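PDB 6JPK: aspartate aminotransferase, cytoplasmic from Schizosaccharomyces pombe 972h-, which catalyses the reversible transfer of an amino group from L-aspartate to 2-oxoglutarate, giving oxaloacetate and L-glutamate, as a pyridoxal 5'-phosphate-dependent homodimer. Local coordinates for residues 102-107 and 293-298; 252-255 and 259-262. The protein carries 1 engineered substitution. All coordinates share one frame; numbering follows the deposited sequence. Where two conformers were deposited one is given.

In the fold
From the N terminus the chain first reaches 102-107, at the end of strand 100-106, an outermost strand of the mixed sheet, and passes straight into helix 107-127. The chain then lays down further strands of the sheet and reaches 247-252, whose end enters contact 2; this closes the loop between strands 247-252 and 264-270, with three residues between its segments, before strand 264-270 returns beside strand 100-106. Contact 1 closes last, when 293-298 leads into helix 297-308, so contact 2 is nested inside its loop. Their centres lie about 12 Å apart. Ser-107 and Ser-252 meet at one phosphate ion, and both contacts reach the second subunit, joining sheet edge, anion site and dimer interface.

Contact 1: residues 102-107 and 293-298; sequences SMQSVS and SNPPAY. With PO4 (phosphate ion), chain C.
Gln-104, on the edge strand 100-106 of the large-domain sheet of this fold-type I aminotransferase, lies against Pro-295 in the segment that leads into helix 297-308. The apolar packing is mostly theirs: the amide carbon CD of Gln-104 sits 3.5 Å from CG of Pro-295, and the glutamine's CB and CG press on the same ring carbon. With CG anti to the backbone N (chi1 178°), the extended chain lays its amide along the CB-CG side of the Pro-295 ring. Next to this pair, CG2 of Val-106 makes a looser contact, 4.4 Å from CD of Pro-296.

Polar contacts lie at the amide's two ends. NE2 of Gln-104 is 2.8 Å from the backbone O of Pro-296, while OE1 accepts a hydrogen bond from the N of Leu-76. Cutting the Gln-104 side chain back to an alanine would probably leave the N of Leu-76 without this acceptor and open a gap beside the ring of Pro-295. On the dimer side, Val-106 packs on Ile-292 of the second subunit, and Tyr-298 stacks on its own counterpart there.

Val-106 is also the centre of an inverse gamma turn, closed by a weak hydrogen bond from Ser-107 N to Ser-105 O. This turn delivers Ser-107 to the start of helix 107-127, where Gly-108 N, Thr-109 and Arg-263 help hold a phosphate ion, probably in the place of the cofactor's phosphate as in related aminotransferases. OG of Ser-107 donates to O2 of that ion, although the modelled 2.4 Å is doubtfully short.

Contact 2: residues 252-255 and 259-262; sequences SFAK and LYGE. With PO4 (phosphate ion), chain C.
The backbones of Ala-254 and Tyr-260 come within 4.0 Å at their CA atoms, where Tyr-260 N donates a hydrogen bond to Ala-254 O at 3.3 Å (N-H...O angle 158°). This closes the loop between strands 247-252 and 264-270 that carries Lys-255, by similarity the residue that forms the Schiff base with pyridoxal phosphate in this fold-type I enzyme; no cofactor is attached here.

The same carbonyl oxygen also meets the tyrosine's ring: Ala-254 O stands 3.3 Å above the ring plane of Tyr-260, over its centre. Lys-255 comes instead to the ring's edge, near its plane, with CD 3.3 Å from CE1 of Tyr-260. A bend at chi2 (-93°) turns the lysine chain past that edge, and the two side chains cross at about a right angle. NZ of Lys-255 has a weak hydrogen bond to Tyr-70 OH of the second subunit, whose ring meets that of Tyr-260 edge-to-face. The hydroxyl of Tyr-260 is bonded to Tyr-40 N and, through a water, to Lys-255 O, which probably limits the freedom of the ring to swing. On the far side of the closure, CB of Phe-253 only lightly touches CD1 of Leu-259, at 4.5 Å.

Ser-252, at the end of strand 247-252, forms an ST turn: its OG, anti to the backbone N, accepts from Ala-254 N at 3.0 Å. Held by that bond, the hydroxyl is aimed at the phosphate ion, which Arg-263 also binds, and Ser-252 OG donates to O2 of the ion at 2.6 Å.

Contact 1: residues 102-107 and 293-298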
loop_
_atom_site.group_PDB
_atom_site.type_symbol
_atom_site.label_atom_id
_atom_site.label_comp_id
_atom_site.label_asym_id
_atom_site.label_seq_id
_atom_site.Cartn_x
_atom_site.Cartn_y
_atom_site.Cartn_z
ATOM N N SER A 102 7.927 9.107 -12.042
ATOM C CA SER A 102 8.038 7.800 -11.398
ATOM C C SER A 102 7.465 7.882 -9.994
ATOM O O SER A 102 7.826 8.775 -9.222
ATOM C CB SER A 102 9.493 7.319 -11.344
ATOM O OG SER A 102 10.051 7.225 -12.653
ATOM N N MET A 103 6.574 6.950 -9.665
ATOM C CA MET A 103 5.942 6.897 -8.356
ATOM C C MET A 103 6.160 5.505 -7.782
ATOM O O MET A 103 5.625 4.520 -8.311
ATOM C CB MET A 103 4.452 7.211 -8.459
ATOM C CG MET A 103 4.167 8.631 -8.926
ATOM S SD MET A 103 3.887 9.706 -7.499
ATOM C CE MET A 103 2.647 8.685 -6.666
ATOM N N GLN A 104 6.942 5.422 -6.710
ATOM C CA GLN A 104 7.057 4.159 -5.992
ATOM C C GLN A 104 5.669 3.738 -5.535
ATOM O O GLN A 104 4.890 4.557 -5.036
ATOM C CB GLN A 104 8.006 4.300 -4.807
ATOM C CG GLN A 104 8.155 3.037 -3.968
ATOM C CD GLN A 104 9.040 3.262 -2.761
ATOM O OE1 GLN A 104 9.900 4.164 -2.751
ATOM N NE2 GLN A 104 8.844 2.439 -1.732
ATOM N N SER A 105 5.346 2.469 -5.741
ATOM C CA SER A 105 4.003 1.951 -5.534
ATOM C C SER A 105 4.056 0.705 -4.660
ATOM O O SER A 105 5.123 0.128 -4.412
ATOM C CB SER A 105 3.334 1.620 -6.876
ATOM O OG SER A 105 4.123 0.693 -7.608
ATOM N N VAL A 106 2.880 0.282 -4.206
ATOM C CA VAL A 106 2.755 -0.962 -3.460
ATOM C C VAL A 106 2.819 -2.084 -4.489
ATOM O O VAL A 106 1.790 -2.658 -4.872
ATOM C CB VAL A 106 1.450 -1.008 -2.645
ATOM C CG1 VAL A 106 1.388 -2.270 -1.787
ATOM C CG2 VAL A 106 1.328 0.236 -1.765
ATOM N N SER A 107 4.035 -2.359 -4.966
ATOM C CA SER A 107 4.346 -3.372 -5.971
ATOM C C SER A 107 3.616 -3.129 -7.287
ATOM O O SER A 107 3.134 -2.016 -7.547
ATOM C CB SER A 107 4.036 -4.774 -5.439
ATOM O OG SER A 107 4.959 -5.734 -5.952
ATOM N N SER A 293 -0.792 7.438 1.458
ATOM C CA SER A 293 0.009 8.547 1.974
ATOM C C SER A 293 1.446 8.497 1.439
ATOM O O SER A 293 1.909 9.464 0.821
ATOM C CB SER A 293 -0.020 8.560 3.508
ATOM O OG SER A 293 0.430 9.791 4.025
ATOM N N ASN A 294 2.161 7.392 1.661
ATOM C CA ASN A 294 3.516 7.212 1.144
ATOM C C ASN A 294 3.841 5.717 1.157
ATOM O O ASN A 294 3.177 4.942 1.861
ATOM C CB ASN A 294 4.553 8.030 1.952
ATOM C CG ASN A 294 4.371 7.913 3.467
ATOM O OD1 ASN A 294 4.765 6.917 4.082
ATOM N ND2 ASN A 294 3.801 8.944 4.074
ATOM N N PRO A 295 4.809 5.274 0.350
ATOM C CA PRO A 295 4.978 3.829 0.103
ATOM C C PRO A 295 5.961 3.190 1.077
ATOM O O PRO A 295 6.750 3.892 1.732
ATOM C CB PRO A 295 5.508 3.795 -1.341
ATOM C CG PRO A 295 6.339 5.060 -1.442
ATOM C CD PRO A 295 5.591 6.088 -0.611
ATOM N N PRO A 296 5.938 1.855 1.199
ATOM C CA PRO A 296 6.810 1.158 2.168
ATOM C C PRO A 296 8.286 1.196 1.783
ATOM O O PRO A 296 8.660 0.890 0.651
ATOM C CB PRO A 296 6.277 -0.283 2.155
ATOM C CG PRO A 296 5.631 -0.436 0.820
ATOM C CD PRO A 296 5.038 0.925 0.494
ATOM N N ALA A 297 9.131 1.486 2.773
ATOM C CA ALA A 297 10.525 1.827 2.531
ATOM C C ALA A 297 11.420 0.598 2.364
ATOM O O ALA A 297 12.344 0.617 1.545
ATOM C CB ALA A 297 11.038 2.695 3.683
ATOM N N TYR A 298 11.158 -0.472 3.125
ATOM C CA TYR A 298 12.147 -1.535 3.312
ATOM C C TYR A 298 12.585 -2.152 1.986
ATOM O O TYR A 298 13.783 -2.258 1.702
ATOM C CB TYR A 298 11.572 -2.608 4.236
ATOM C CG TYR A 298 12.400 -3.876 4.347
ATOM C CD1 TYR A 298 13.494 -3.943 5.192
ATOM C CD2 TYR A 298 12.059 -5.014 3.621
ATOM C CE1 TYR A 298 14.247 -5.114 5.311
ATOM C CE2 TYR A 298 12.798 -6.182 3.727
ATOM C CZ TYR A 298 13.888 -6.228 4.578
ATOM O OH TYR A 298 14.624 -7.385 4.681
HETATM P P PO4 C . 2.616 -7.603 -7.497
HETATM O O1 PO4 C . 1.464 -6.721 -7.063
HETATM O O2 PO4 C . 3.860 -6.792 -7.780
HETATM O O3 PO4 C . 2.875 -8.601 -6.387
HETATM O O4 PO4 C . 2.290 -8.371 -8.756
#

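Contact 2: residues 252-255 and 259-262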
loop_
_atom_site.group_PDB
_atom_site.type_symbol
_atom_site.label_atom_id
_atom_site.label_comp_id
_atom_site.label_asym_id
_atom_site.label_seq_id
_atom_site.Cartn_x
_atom_site.Cartn_y
_atom_site.Cartn_z
ATOM N N SER A 252 7.060 -4.154 -11.381
ATOM C CA SER A 252 7.110 -4.884 -10.125
ATOM C C SER A 252 8.494 -5.489 -9.936
ATOM O O SER A 252 9.094 -5.996 -10.891
ATOM C CB SER A 252 6.049 -6.005 -10.089
ATOM O OG SER A 252 6.219 -6.841 -8.960
ATOM N N PHE A 253 8.987 -5.449 -8.698
ATOM C CA PHE A 253 10.192 -6.173 -8.323
ATOM C C PHE A 253 9.870 -7.407 -7.491
ATOM O O PHE A 253 10.776 -7.999 -6.894
ATOM C CB PHE A 253 11.163 -5.254 -7.570
ATOM C CG PHE A 253 11.730 -4.161 -8.430
ATOM C CD1 PHE A 253 11.049 -2.962 -8.590
ATOM C CD2 PHE A 253 12.924 -4.341 -9.100
ATOM C CE1 PHE A 253 11.559 -1.951 -9.393
ATOM C CE2 PHE A 253 13.434 -3.340 -9.902
ATOM C CZ PHE A 253 12.748 -2.145 -10.052
ATOM N N ALA A 254 8.592 -7.801 -7.452
ATOM C CA ALA A 254 8.174 -8.929 -6.626
ATOM C C ALA A 254 8.904 -10.206 -7.024
ATOM O O ALA A 254 9.414 -10.935 -6.167
ATOM C CB ALA A 254 6.658 -9.118 -6.736
ATOM N N LYS A 255 8.942 -10.508 -8.323
ATOM C CA LYS A 255 9.572 -11.743 -8.774
ATOM C C LYS A 255 11.060 -11.570 -9.096
ATOM O O LYS A 255 11.866 -12.430 -8.733
ATOM C CB LYS A 255 8.828 -12.298 -9.995
ATOM C CG LYS A 255 7.276 -12.206 -9.903
ATOM C CD LYS A 255 6.636 -13.445 -9.340
ATOM C CE LYS A 255 5.129 -13.535 -9.663
ATOM N NZ LYS A 255 4.230 -12.576 -8.937
ATOM N N LEU A 259 11.007 -9.954 -3.829
ATOM C CA LEU A 259 10.554 -9.084 -2.751
ATOM C C LEU A 259 9.052 -9.186 -2.479
ATOM O O LEU A 259 8.562 -8.490 -1.588
ATOM C CB LEU A 259 10.934 -7.628 -3.067
ATOM C CG LEU A 259 12.430 -7.300 -2.925
ATOM C CD1 LEU A 259 12.738 -5.895 -3.449
ATOM C CD2 LEU A 259 12.843 -7.418 -1.462
ATOM N N TYR A 260 8.328 -10.018 -3.240
ATOM C CA TYR A 260 6.902 -10.341 -3.098
ATOM C C TYR A 260 6.153 -9.539 -2.039
ATOM O O TYR A 260 5.505 -8.531 -2.353
ATOM C CB TYR A 260 6.736 -11.838 -2.803
ATOM C CG TYR A 260 7.321 -12.721 -3.896
ATOM C CD1 TYR A 260 6.670 -12.871 -5.120
ATOM C CD2 TYR A 260 8.536 -13.381 -3.713
ATOM C CE1 TYR A 260 7.211 -13.663 -6.129
ATOM C CE2 TYR A 260 9.084 -14.170 -4.717
ATOM C CZ TYR A 260 8.410 -14.314 -5.915
ATOM O OH TYR A 260 8.950 -15.079 -6.918
ATOM N N GLY A 261 6.250 -9.984 -0.781
ATOM C CA GLY A 261 5.499 -9.423 0.333
ATOM C C GLY A 261 5.983 -8.088 0.871
ATOM O O GLY A 261 5.268 -7.473 1.673
ATOM N N GLU A 262 7.168 -7.628 0.473
ATOM C CA GLU A 262 7.577 -6.277 0.831
ATOM C C GLU A 262 6.942 -5.211 -0.060
ATOM O O GLU A 262 7.025 -4.029 0.282
ATOM C CB GLU A 262 9.109 -6.150 0.797
ATOM C CG GLU A 262 9.858 -7.343 1.441
ATOM C CD GLU A 262 9.492 -7.604 2.923
ATOM O OE1 GLU A 262 8.786 -6.773 3.553
ATOM O OE2 GLU A 262 9.923 -8.661 3.460
HETATM P P PO4 C . 2.616 -7.603 -7.497
HETATM O O1 PO4 C . 1.464 -6.721 -7.063
HETATM O O2 PO4 C . 3.860 -6.792 -7.780
HETATM O O3 PO4 C . 2.875 -8.601 -6.387
HETATM O O4 PO4 C . 2.290 -8.371 -8.756
HETATM O O HOH W 1 11.618 -14.646 -7.133
#